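Long-range contacts in drebrin (Homo sapiens, PDB 5Y1Z), which probably binds actin filaments through its cofilin-like ADF-type domain and is named for its developmentally regulated presence in the brain: residues D30-Y34 with E55-F60; Y19-I23 with Y67-S71. All coordinates share one frame; numbering follows the deposited sequence.

In the fold
Both contacts pack a helical segment onto the same mixed sheet, but on opposite faces. Interaction 1 sets W31 and L33 against helix 52-56 and the residues after it, and interaction 2 sets helix 12-23 against F69 and S71. Strands 31-36 and 65-72 are antiparallel neighbours, so the two contacts are joined through backbone pairing: D30 O lies 2.8 Å from S71 N, and A32 O lies 2.8 Å from F69 N, both probable hydrogen bonds. Their centres are about 9 Å apart. A32, between W31 and L33, turns to the other face and touches V22, while C70, next to F69, reaches W31. In the sequence, both segments of interaction 1 fall between the two segments of interaction 2.

Interaction 1: residues D30-Y34 with E55-F60; sequences DWALY and ELSGHF
In the ADF-homology fold, helices cover both faces of a central mixed sheet, and this contact belongs to one of those layers: W31 and L33 of strand 31-36 receive E55, L56, H59 and F60 from helix 52-56 and the residues that follow it. W31 is the broad platform. At chi1 65°, with CG between the backbone N and carbonyl carbon, its indole is laid out beneath E55 and L56, and L56 CB sits over the five-membered ring in a CH-pi contact, 4.0 Å from the centroid and 17° off the normal. L56 CD1 reaches farther, to 3.6 Å from W31 CE3 on the benzo side. A branched leucine suits this place, since it covers the indole and also meets L33; its flank continues onto C70 and I85 of the sheet.

At the pyrrole side, the methylene E55 CG lies 3.5 Å from W31 NE1. That N-H is not given to the carboxylate, because it is hydrogen-bonded to E50 O. The apolar part of the glutamate therefore lies against the NE1 corner of the indole, approaching obliquely. H59 meets the benzo end of the indole, at CZ2 and CH2: W31 CH2 stands over one face of the imidazole, and the two rings are oblique, with planes at 41°. A weak bond from H59 ND1 to E55 O, 3.3 Å long, ties the imidazole back to the backbone of E55.

The strand enters through a classic beta bulge, in which D30 and W31 both face G49. Two residues on, L33 points the same way as W31 and spreads its methyls over its partners: CD2 lies 3.5 Å from H59 CB, and CD1, between L56 and F60, approaches the ring of F60 obliquely, 3.6 Å from F60 CE1.

Interaction 2: residues Y19-I23 with Y67-S71; sequences YEEVI and YGFCS
F69 is the first residue along segment 67-71 to meet helix 12-23, and its ring takes Y19, V22 and I23 together. Having CG anti to the backbone N (chi1 -177°) carries the phenyl out from the strand and under the helix. Over one face of this ring lies Y19 CD1, offset toward the rim; relative to the tyrosine ring, F69 CZ lies at the edge, near its plane, 3.5 Å from Y19 CE1. The ring planes are 58° apart, so the pair is oblique. The tyrosine's other end is polar but accounted for, its OH hydrogen-bonded to Q112 O, which makes a tyrosine apt here: its ring carbons pack inward while its hydroxyl finds a backbone carbonyl. I23 CG1 covers a face of the Y19 ring, and I23 CD1 continues to the edge of F69, 3.7 Å from CE2. V22 CG1 approaches the same ring obliquely, 3.5 Å from F69 CE2.

In the ADF-homology fold this is the packing of the N-terminal helix on the central sheet. The segments 19-23 of the helix and 67-71 of the strand run nearly parallel, their axes 22° apart and 8.6 Å at closest approach. On the neighbouring strand 81-88, the ring of Y82 meets F69 with its plane almost parallel. With an alanine in place of F69 the phenyl would be lost, and Y19, V22 and I23 would probably face a gap, the tyrosine ring less firmly held.

C70 turns its side chain to the other face of the sheet. S71 faces the helix again, and its CB lies 3.7 Å from V22 CG1; a small side chain fits here, where the CA atoms of V22 and S71 come within 6.4 Å of each other.

Interaction 1: residues D30-Y34 with E55-F60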
# COMPACT_ATOMS: atom_id res chain seq x y z
N ASP A 30 -25.15 -3.37 15.02
CA ASP A 30 -24.38 -4.51 14.58
C ASP A 30 -23.92 -4.35 13.14
O ASP A 30 -23.41 -5.32 12.56
CB ASP A 30 -25.16 -5.82 14.75
CG ASP A 30 -26.47 -5.86 13.97
OD1 ASP A 30 -26.84 -4.87 13.30
OD2 ASP A 30 -27.16 -6.90 14.03
N TRP A 31 -24.06 -3.16 12.56
CA TRP A 31 -23.43 -2.98 11.26
C TRP A 31 -22.99 -1.53 11.10
O TRP A 31 -23.59 -0.61 11.67
CB TRP A 31 -24.34 -3.39 10.10
CG TRP A 31 -25.58 -2.56 9.92
CD1 TRP A 31 -26.82 -2.84 10.39
CD2 TRP A 31 -25.69 -1.32 9.20
NE1 TRP A 31 -27.71 -1.85 10.03
CE2 TRP A 31 -27.04 -0.91 9.29
CE3 TRP A 31 -24.78 -0.52 8.49
CZ2 TRP A 31 -27.51 0.27 8.70
CZ3 TRP A 31 -25.25 0.65 7.90
CH2 TRP A 31 -26.61 1.03 8.01
N ALA A 32 -21.93 -1.37 10.32
CA ALA A 32 -21.43 -0.07 9.89
C ALA A 32 -21.11 -0.15 8.40
O ALA A 32 -20.78 -1.22 7.88
CB ALA A 32 -20.21 0.36 10.73
N LEU A 33 -21.29 0.96 7.70
CA LEU A 33 -21.16 1.03 6.25
C LEU A 33 -20.26 2.20 5.91
O LEU A 33 -20.60 3.36 6.22
CB LEU A 33 -22.54 1.19 5.59
CG LEU A 33 -22.52 1.37 4.09
CD1 LEU A 33 -21.98 0.09 3.45
CD2 LEU A 33 -23.92 1.71 3.60
N TYR A 34 -19.16 1.91 5.21
CA TYR A 34 -18.17 2.91 4.79
C TYR A 34 -18.08 3.01 3.27
O TYR A 34 -18.47 2.10 2.54
CB TYR A 34 -16.78 2.58 5.34
CG TYR A 34 -16.73 2.23 6.81
CD1 TYR A 34 -16.59 3.23 7.77
CD2 TYR A 34 -16.83 0.90 7.25
CE1 TYR A 34 -16.54 2.94 9.10
CE2 TYR A 34 -16.78 0.61 8.61
CZ TYR A 34 -16.63 1.64 9.53
OH TYR A 34 -16.58 1.42 10.88
N GLU A 55 -30.96 -5.27 7.23
CA GLU A 55 -31.02 -3.82 7.15
C GLU A 55 -29.87 -3.28 6.32
O GLU A 55 -30.07 -2.42 5.46
CB GLU A 55 -31.00 -3.23 8.56
CG GLU A 55 -30.87 -1.72 8.61
CD GLU A 55 -32.12 -1.00 8.13
OE1 GLU A 55 -32.01 0.18 7.73
OE2 GLU A 55 -33.22 -1.60 8.16
N LEU A 56 -28.65 -3.79 6.55
CA LEU A 56 -27.49 -3.22 5.88
C LEU A 56 -27.66 -3.29 4.36
O LEU A 56 -27.44 -2.28 3.67
CB LEU A 56 -26.23 -3.94 6.33
CG LEU A 56 -24.99 -3.76 5.43
CD1 LEU A 56 -24.44 -2.34 5.45
CD2 LEU A 56 -23.94 -4.75 5.85
N SER A 57 -28.16 -4.41 3.84
CA SER A 57 -28.32 -4.51 2.38
C SER A 57 -29.17 -3.38 1.80
O SER A 57 -29.04 -3.09 0.61
CB SER A 57 -28.91 -5.86 2.03
OG SER A 57 -29.86 -6.18 3.01
N GLY A 58 -30.00 -2.71 2.61
CA GLY A 58 -30.81 -1.61 2.14
C GLY A 58 -30.08 -0.29 1.90
O GLY A 58 -30.68 0.64 1.35
N HIS A 59 -28.83 -0.16 2.36
CA HIS A 59 -28.11 1.10 2.22
C HIS A 59 -27.05 1.08 1.15
O HIS A 59 -26.37 2.09 0.98
CB HIS A 59 -27.45 1.50 3.56
CG HIS A 59 -28.44 1.73 4.66
ND1 HIS A 59 -28.99 0.70 5.39
CD2 HIS A 59 -28.98 2.87 5.13
CE1 HIS A 59 -29.85 1.20 6.26
NE2 HIS A 59 -29.86 2.51 6.13
N PHE A 60 -26.91 -0.02 0.40
CA PHE A 60 -25.87 -0.09 -0.62
C PHE A 60 -26.28 0.73 -1.83
O PHE A 60 -27.44 0.71 -2.24
CB PHE A 60 -25.59 -1.54 -1.01
CG PHE A 60 -24.84 -2.35 0.04
CD1 PHE A 60 -23.54 -2.03 0.40
CD2 PHE A 60 -25.44 -3.43 0.68
CE1 PHE A 60 -22.85 -2.77 1.36
CE2 PHE A 60 -24.77 -4.16 1.64
CZ PHE A 60 -23.47 -3.83 1.99

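Interaction 2: residues Y19-I23 with Y67-S71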
# COMPACT_ATOMS: atom_id res chain seq x y z
N TYR A 19 -16.92 1.22 14.09
CA TYR A 19 -16.45 -0.16 14.20
C TYR A 19 -16.46 -0.64 15.65
O TYR A 19 -16.86 -1.78 15.94
CB TYR A 19 -15.05 -0.24 13.59
CG TYR A 19 -14.20 -1.39 14.02
CD1 TYR A 19 -14.34 -2.64 13.44
CD2 TYR A 19 -13.21 -1.21 14.98
CE1 TYR A 19 -13.53 -3.69 13.82
CE2 TYR A 19 -12.39 -2.24 15.36
CZ TYR A 19 -12.55 -3.49 14.78
OH TYR A 19 -11.72 -4.51 15.18
N GLU A 20 -16.04 0.22 16.57
CA GLU A 20 -16.06 -0.13 17.98
C GLU A 20 -17.49 -0.37 18.45
O GLU A 20 -17.74 -1.30 19.23
CB GLU A 20 -15.38 0.97 18.80
CG GLU A 20 -15.44 0.78 20.29
CD GLU A 20 -14.47 1.68 21.03
OE1 GLU A 20 -14.62 2.93 20.96
OE2 GLU A 20 -13.55 1.15 21.70
N GLU A 21 -18.45 0.44 17.97
CA GLU A 21 -19.86 0.18 18.28
C GLU A 21 -20.29 -1.19 17.79
O GLU A 21 -21.04 -1.90 18.48
CB GLU A 21 -20.75 1.24 17.65
CG GLU A 21 -21.15 2.34 18.57
CD GLU A 21 -22.45 2.03 19.30
OE1 GLU A 21 -23.48 1.81 18.61
OE2 GLU A 21 -22.44 2.01 20.56
N VAL A 22 -19.82 -1.60 16.61
CA VAL A 22 -20.21 -2.92 16.10
C VAL A 22 -19.57 -4.03 16.93
O VAL A 22 -20.20 -5.07 17.17
CB VAL A 22 -19.84 -3.04 14.62
CG1 VAL A 22 -19.96 -4.48 14.17
CG2 VAL A 22 -20.72 -2.14 13.77
N ILE A 23 -18.34 -3.84 17.42
CA ILE A 23 -17.67 -4.90 18.17
C ILE A 23 -18.28 -5.06 19.56
O ILE A 23 -18.35 -6.17 20.09
CB ILE A 23 -16.16 -4.62 18.27
CG1 ILE A 23 -15.52 -4.50 16.89
CG2 ILE A 23 -15.47 -5.73 19.01
CD1 ILE A 23 -15.78 -5.69 16.01
N TYR A 67 -17.97 -0.58 1.76
CA TYR A 67 -17.51 -1.68 2.61
C TYR A 67 -18.45 -1.81 3.80
O TYR A 67 -18.60 -0.87 4.58
CB TYR A 67 -16.05 -1.46 3.06
CG TYR A 67 -15.12 -1.32 1.89
CD1 TYR A 67 -14.80 -2.42 1.10
CD2 TYR A 67 -14.60 -0.08 1.53
CE1 TYR A 67 -13.97 -2.30 -0.00
CE2 TYR A 67 -13.76 0.05 0.43
CZ TYR A 67 -13.45 -1.07 -0.34
OH TYR A 67 -12.63 -0.98 -1.45
N GLY A 68 -19.07 -2.98 3.94
CA GLY A 68 -20.02 -3.21 5.02
C GLY A 68 -19.47 -4.11 6.10
O GLY A 68 -19.04 -5.23 5.84
N PHE A 69 -19.43 -3.63 7.33
CA PHE A 69 -18.85 -4.39 8.42
C PHE A 69 -20.00 -4.74 9.34
O PHE A 69 -20.53 -3.87 10.05
CB PHE A 69 -17.76 -3.60 9.15
CG PHE A 69 -17.08 -4.37 10.24
CD1 PHE A 69 -16.04 -5.24 9.96
CD2 PHE A 69 -17.48 -4.23 11.57
CE1 PHE A 69 -15.40 -5.94 11.00
CE2 PHE A 69 -16.85 -4.94 12.59
CZ PHE A 69 -15.82 -5.79 12.31
N CYS A 70 -20.38 -6.01 9.33
CA CYS A 70 -21.54 -6.47 10.06
C CYS A 70 -21.15 -7.59 11.03
O CYS A 70 -20.47 -8.56 10.64
CB CYS A 70 -22.61 -6.93 9.09
SG CYS A 70 -24.14 -7.42 9.88
N SER A 71 -21.62 -7.47 12.26
CA SER A 71 -21.47 -8.49 13.28
C SER A 71 -22.65 -9.45 13.21
O SER A 71 -23.80 -9.02 13.09
CB SER A 71 -21.43 -7.86 14.66
OG SER A 71 -21.58 -8.84 15.66